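Local structure of lipoprotein YgdI/YgdR-like SH3-like domain-containing protein (Shewanella oneidensis, 2RB6) at residues A[5-10]-A[45-50]; A[13-18]-A[30-35]. The protein is of unknown function; it is a small SH3-like domain protein whose lipoprotein signature is consistent with anchoring to the bacterial membrane. All coordinates share one frame; numbering follows the deposited sequence.

Contact 1. Residues A[5-10]-A[45-50]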
# COMPACT_ATOMS: atom_id res chain seq x y z
N TYR A 5 -5.13 2.51 4.07
CA TYR A 5 -4.70 2.25 2.71
C TYR A 5 -4.85 0.81 2.29
O TYR A 5 -4.68 -0.11 3.08
CB TYR A 5 -3.26 2.71 2.50
CG TYR A 5 -3.14 4.20 2.42
CD1 TYR A 5 -2.96 4.97 3.58
CD2 TYR A 5 -3.20 4.86 1.20
CE1 TYR A 5 -2.85 6.35 3.51
CE2 TYR A 5 -3.09 6.24 1.12
CZ TYR A 5 -2.91 6.98 2.28
OH TYR A 5 -2.76 8.35 2.18
N ILE A 6 -5.16 0.64 1.02
CA ILE A 6 -5.36 -0.66 0.42
C ILE A 6 -4.79 -0.62 -0.99
O ILE A 6 -5.04 0.33 -1.75
CB ILE A 6 -6.85 -1.02 0.35
CG1 ILE A 6 -7.39 -1.29 1.76
CG2 ILE A 6 -7.07 -2.21 -0.55
CD1 ILE A 6 -8.88 -1.57 1.79
N MSE A 7 -4.02 -1.65 -1.33
CA MSE A 7 -3.42 -1.77 -2.65
C MSE A 7 -3.99 -3.01 -3.32
O MSE A 7 -4.10 -4.08 -2.71
CB MSE A 7 -1.91 -1.93 -2.53
CG MSE A 7 -1.25 -0.90 -1.64
SE MSE A 7 0.66 -1.21 -1.47
CE MSE A 7 1.16 -0.53 -3.22
N SER A 8 -4.35 -2.85 -4.59
CA SER A 8 -4.89 -3.96 -5.37
C SER A 8 -3.83 -4.44 -6.35
O SER A 8 -3.24 -3.65 -7.08
CB SER A 8 -6.16 -3.52 -6.11
OG SER A 8 -7.26 -3.44 -5.21
N THR A 9 -3.61 -5.75 -6.34
CA THR A 9 -2.62 -6.39 -7.20
C THR A 9 -3.25 -6.92 -8.48
O THR A 9 -4.37 -7.42 -8.47
CB THR A 9 -1.94 -7.57 -6.47
OG1 THR A 9 -1.27 -7.08 -5.30
CG2 THR A 9 -0.92 -8.25 -7.37
N LYS A 10 -2.51 -6.80 -9.57
CA LYS A 10 -2.97 -7.26 -10.87
C LYS A 10 -3.49 -8.70 -10.85
O LYS A 10 -4.43 -9.04 -11.58
CB LYS A 10 -1.84 -7.15 -11.89
CG LYS A 10 -2.32 -7.03 -13.32
CD LYS A 10 -1.16 -6.80 -14.28
CE LYS A 10 -1.67 -6.38 -15.65
NZ LYS A 10 -2.64 -7.35 -16.22
N GLU A 45 4.65 -2.35 -10.87
CA GLU A 45 3.88 -2.96 -11.95
C GLU A 45 2.83 -3.96 -11.49
O GLU A 45 1.89 -4.26 -12.22
CB GLU A 45 4.83 -3.64 -12.93
CG GLU A 45 5.74 -4.65 -12.27
CD GLU A 45 6.54 -5.47 -13.27
OE1 GLU A 45 7.15 -4.87 -14.17
OE2 GLU A 45 6.55 -6.72 -13.14
N ASP A 46 2.99 -4.50 -10.28
CA ASP A 46 2.03 -5.47 -9.75
C ASP A 46 0.82 -4.77 -9.13
O ASP A 46 -0.21 -5.40 -8.85
CB ASP A 46 2.70 -6.35 -8.68
CG ASP A 46 3.41 -7.57 -9.26
OD1 ASP A 46 4.01 -7.46 -10.36
OD2 ASP A 46 3.39 -8.64 -8.61
N VAL A 47 0.94 -3.46 -8.92
CA VAL A 47 -0.13 -2.67 -8.30
C VAL A 47 -1.02 -1.95 -9.33
O VAL A 47 -0.53 -1.16 -10.13
CB VAL A 47 0.47 -1.64 -7.32
CG1 VAL A 47 -0.63 -0.79 -6.69
CG2 VAL A 47 1.28 -2.35 -6.26
N THR A 48 -2.31 -2.24 -9.30
CA THR A 48 -3.23 -1.59 -10.23
C THR A 48 -3.74 -0.24 -9.70
O THR A 48 -3.97 0.69 -10.48
CB THR A 48 -4.45 -2.49 -10.56
OG1 THR A 48 -5.16 -2.82 -9.36
CG2 THR A 48 -4.00 -3.78 -11.26
N GLN A 49 -3.88 -0.12 -8.39
CA GLN A 49 -4.37 1.11 -7.79
C GLN A 49 -4.04 1.24 -6.31
O GLN A 49 -3.82 0.23 -5.62
CB GLN A 49 -5.90 1.17 -7.97
CG GLN A 49 -6.59 -0.09 -7.46
CD GLN A 49 -8.09 -0.13 -7.76
OE1 GLN A 49 -8.57 0.52 -8.69
NE2 GLN A 49 -8.82 -0.93 -6.99
N ILE A 50 -4.00 2.47 -5.81
CA ILE A 50 -3.77 2.70 -4.39
C ILE A 50 -4.99 3.45 -3.85
O ILE A 50 -5.31 4.54 -4.31
CB ILE A 50 -2.49 3.52 -4.16
CG1 ILE A 50 -1.27 2.69 -4.59
CG2 ILE A 50 -2.39 3.93 -2.68
CD1 ILE A 50 0.04 3.45 -4.59
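Two methyl groups meet where M7, here a selenomethionine, reaches V47: CE of M7 lies 3.5 Å from CG2 of V47, the two side chains crossing obliquely. The bend at chi3 (76°) folds CE back over the neighbouring strand, and the same methyl also approaches CG1 of I50. Farther along this face the Y5 ring turns its edge to I50, whose CG2 lies near the ring plane, 4.1 Å from CD2. T9 belongs to this face too; its CG2 sits beside the D46 carbonyl oxygen.

S8 and Q49 point to the other face. The extended Q49 chain brings its amide across S8, giving a weak hydrogen bond from NE2 to OG of 3.4 Å. T48 sets its CG2 against CA of K10 at 3.7 Å, their side chains crossing at about a right angle.

The backbone explains this layout. T9 pairs with V47 and M7 with I50, so S8 alone stands opposite both T48 and Q49, and T48 takes helix-like angles: a classic beta bulge in 47-50. S8 O accepts from T48 N at 2.8 Å, whereas S8 N gives a longer bond of 3.3 Å to Q49 O. K10 N closes the pairing on D46 O at 2.8 Å.

A 3-10 turn leading into the last strand, which returns to pair with the first, is consistent with an SH3-like barrel. Strand 4-9 lies between 47-53 and 14-17, with Y30 and Y32 of strand 29-33 packed on M7 and P21 against Y5, M7 and I50.

Contact 2. Residues A[13-18]-A[30-35]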
# COMPACT_ATOMS: atom_id res chain seq x y z
N LYS A 13 -5.16 -10.01 -5.94
CA LYS A 13 -4.96 -9.89 -4.50
C LYS A 13 -5.23 -8.47 -4.01
O LYS A 13 -5.36 -7.53 -4.80
CB LYS A 13 -3.52 -10.29 -4.13
CG LYS A 13 -3.17 -11.75 -4.40
CD LYS A 13 -4.04 -12.69 -3.57
CE LYS A 13 -3.60 -14.15 -3.72
NZ LYS A 13 -3.66 -14.64 -5.13
N MSE A 14 -5.30 -8.32 -2.69
CA MSE A 14 -5.55 -7.04 -2.05
C MSE A 14 -4.64 -6.95 -0.82
O MSE A 14 -4.38 -7.96 -0.17
CB MSE A 14 -7.04 -6.97 -1.66
CG MSE A 14 -7.53 -5.67 -1.05
SE MSE A 14 -7.76 -5.79 0.88
CE MSE A 14 -9.00 -7.28 0.95
N ILE A 15 -4.13 -5.76 -0.53
CA ILE A 15 -3.24 -5.57 0.62
C ILE A 15 -3.55 -4.27 1.38
O ILE A 15 -3.74 -3.21 0.77
CB ILE A 15 -1.76 -5.56 0.16
CG1 ILE A 15 -1.41 -6.90 -0.48
CG2 ILE A 15 -0.84 -5.32 1.35
CD1 ILE A 15 -0.03 -6.94 -1.12
N THR A 16 -3.60 -4.36 2.70
CA THR A 16 -3.89 -3.19 3.53
C THR A 16 -2.62 -2.62 4.19
O THR A 16 -1.61 -3.29 4.29
CB THR A 16 -4.91 -3.53 4.64
OG1 THR A 16 -4.34 -4.46 5.57
CG2 THR A 16 -6.17 -4.14 4.04
N SER A 17 -2.71 -1.37 4.63
CA SER A 17 -1.61 -0.66 5.28
C SER A 17 -2.14 0.59 5.99
O SER A 17 -3.08 1.23 5.50
CB SER A 17 -0.56 -0.25 4.25
OG SER A 17 0.49 0.49 4.85
N ASP A 18 -1.56 0.95 7.13
CA ASP A 18 -2.04 2.14 7.84
C ASP A 18 -1.27 3.41 7.46
O ASP A 18 -1.58 4.50 7.94
CB ASP A 18 -2.01 1.92 9.36
CG ASP A 18 -3.05 0.89 9.83
OD1 ASP A 18 -4.27 1.10 9.61
OD2 ASP A 18 -2.65 -0.13 10.44
N TYR A 30 7.15 -0.44 -4.25
CA TYR A 30 6.31 0.32 -3.32
C TYR A 30 6.57 -0.20 -1.91
O TYR A 30 6.42 -1.39 -1.64
CB TYR A 30 4.82 0.14 -3.64
CG TYR A 30 4.20 1.25 -4.46
CD1 TYR A 30 3.97 2.52 -3.91
CD2 TYR A 30 3.84 1.04 -5.80
CE1 TYR A 30 3.40 3.54 -4.67
CE2 TYR A 30 3.27 2.06 -6.56
CZ TYR A 30 3.06 3.30 -5.99
OH TYR A 30 2.51 4.31 -6.75
N LEU A 31 6.99 0.69 -1.02
CA LEU A 31 7.25 0.32 0.37
C LEU A 31 6.01 0.67 1.18
O LEU A 31 5.39 1.72 0.97
CB LEU A 31 8.46 1.07 0.92
CG LEU A 31 9.89 0.53 0.72
CD1 LEU A 31 10.17 -0.61 1.69
CD2 LEU A 31 10.08 0.07 -0.73
N TYR A 32 5.66 -0.21 2.11
CA TYR A 32 4.50 -0.00 2.94
C TYR A 32 4.68 -0.81 4.23
O TYR A 32 5.59 -1.64 4.31
CB TYR A 32 3.25 -0.45 2.16
CG TYR A 32 3.03 -1.95 2.06
CD1 TYR A 32 2.32 -2.62 3.05
CD2 TYR A 32 3.48 -2.68 0.96
CE1 TYR A 32 2.05 -3.98 2.95
CE2 TYR A 32 3.22 -4.06 0.84
CZ TYR A 32 2.50 -4.70 1.85
OH TYR A 32 2.19 -6.03 1.77
N TYR A 33 3.85 -0.55 5.23
CA TYR A 33 3.95 -1.27 6.50
C TYR A 33 2.81 -2.26 6.69
O TYR A 33 1.66 -1.93 6.46
CB TYR A 33 3.98 -0.30 7.69
CG TYR A 33 5.24 0.52 7.75
CD1 TYR A 33 5.44 1.59 6.88
CD2 TYR A 33 6.26 0.19 8.64
CE1 TYR A 33 6.62 2.32 6.89
CE2 TYR A 33 7.45 0.91 8.66
CZ TYR A 33 7.62 1.98 7.77
OH TYR A 33 8.81 2.69 7.77
N ASP A 34 3.16 -3.46 7.13
CA ASP A 34 2.18 -4.51 7.35
C ASP A 34 1.60 -4.47 8.76
O ASP A 34 2.16 -3.87 9.68
CB ASP A 34 2.80 -5.88 7.09
CG ASP A 34 3.66 -6.36 8.25
OD1 ASP A 34 4.52 -5.60 8.72
OD2 ASP A 34 3.46 -7.52 8.68
N GLU A 35 0.46 -5.13 8.92
CA GLU A 35 -0.24 -5.22 10.19
C GLU A 35 0.67 -5.89 11.21
O GLU A 35 1.20 -6.97 10.95
CB GLU A 35 -1.51 -6.06 10.02
CG GLU A 35 -2.15 -6.02 8.62
CD GLU A 35 -1.32 -6.75 7.55
OE1 GLU A 35 -1.01 -7.95 7.75
OE2 GLU A 35 -0.99 -6.13 6.51
O HOH W 1 2.74 2.20 4.24
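I15 sends CG2 against the phenol end of Y32, 3.4 Å from CZ, and CD1 lies farther off near OH. CG2 stands anti to the backbone N of I15, and the two side chains cross at about a right angle. One residue on, T16 meets E35: carboxylate atom OE2 is 3.7 Å from T16 O and 3.9 Å from OG1, proximity rather than a bond.

Strands 14-17 and 29-33 run at 60° with axes 7.1 Å apart, too far and too steeply inclined for a shared ladder. They belong to two three-stranded antiparallel sheets laid over one another, as in SH3-like barrels, and Y32 fills part of the interface with V40 and P21 beside it. An alanine in place of Y32 would probably leave I15 CG2 without its aromatic neighbour and open a gap between the sheets.

S17 follows, its CB 3.9 Å from Y32 CD1. With OG anti to the backbone N (chi1 177°), the hydroxyl oxygen OG sits 3.1 Å from Y33 O, while S19 O, outside the two segments, is its stronger hydrogen-bond partner. A water 2.9 Å from S17 OG accepts from Y33 N.

The centres of contacts 1 and 2 are about 10 Å apart, and strand 4-9 is adjacent to 14-17 in the same sheet. Two probable backbone hydrogen bonds join them: M7 N to I15 O at 2.6 Å and Y5 O to S17 N at 2.8 Å. Side chains also meet, I50 CD1 packing on Y30 CZ at 3.3 Å and I6 CG2 on M14 CG at 3.5 Å. Contact 1 is thus pairing within a sheet, and contact 2 packing between that sheet and the one holding 29-33; M7 lies at the junction, its backbone bonded to I15 of contact 2. No ligand or active site is known to which either could be referred.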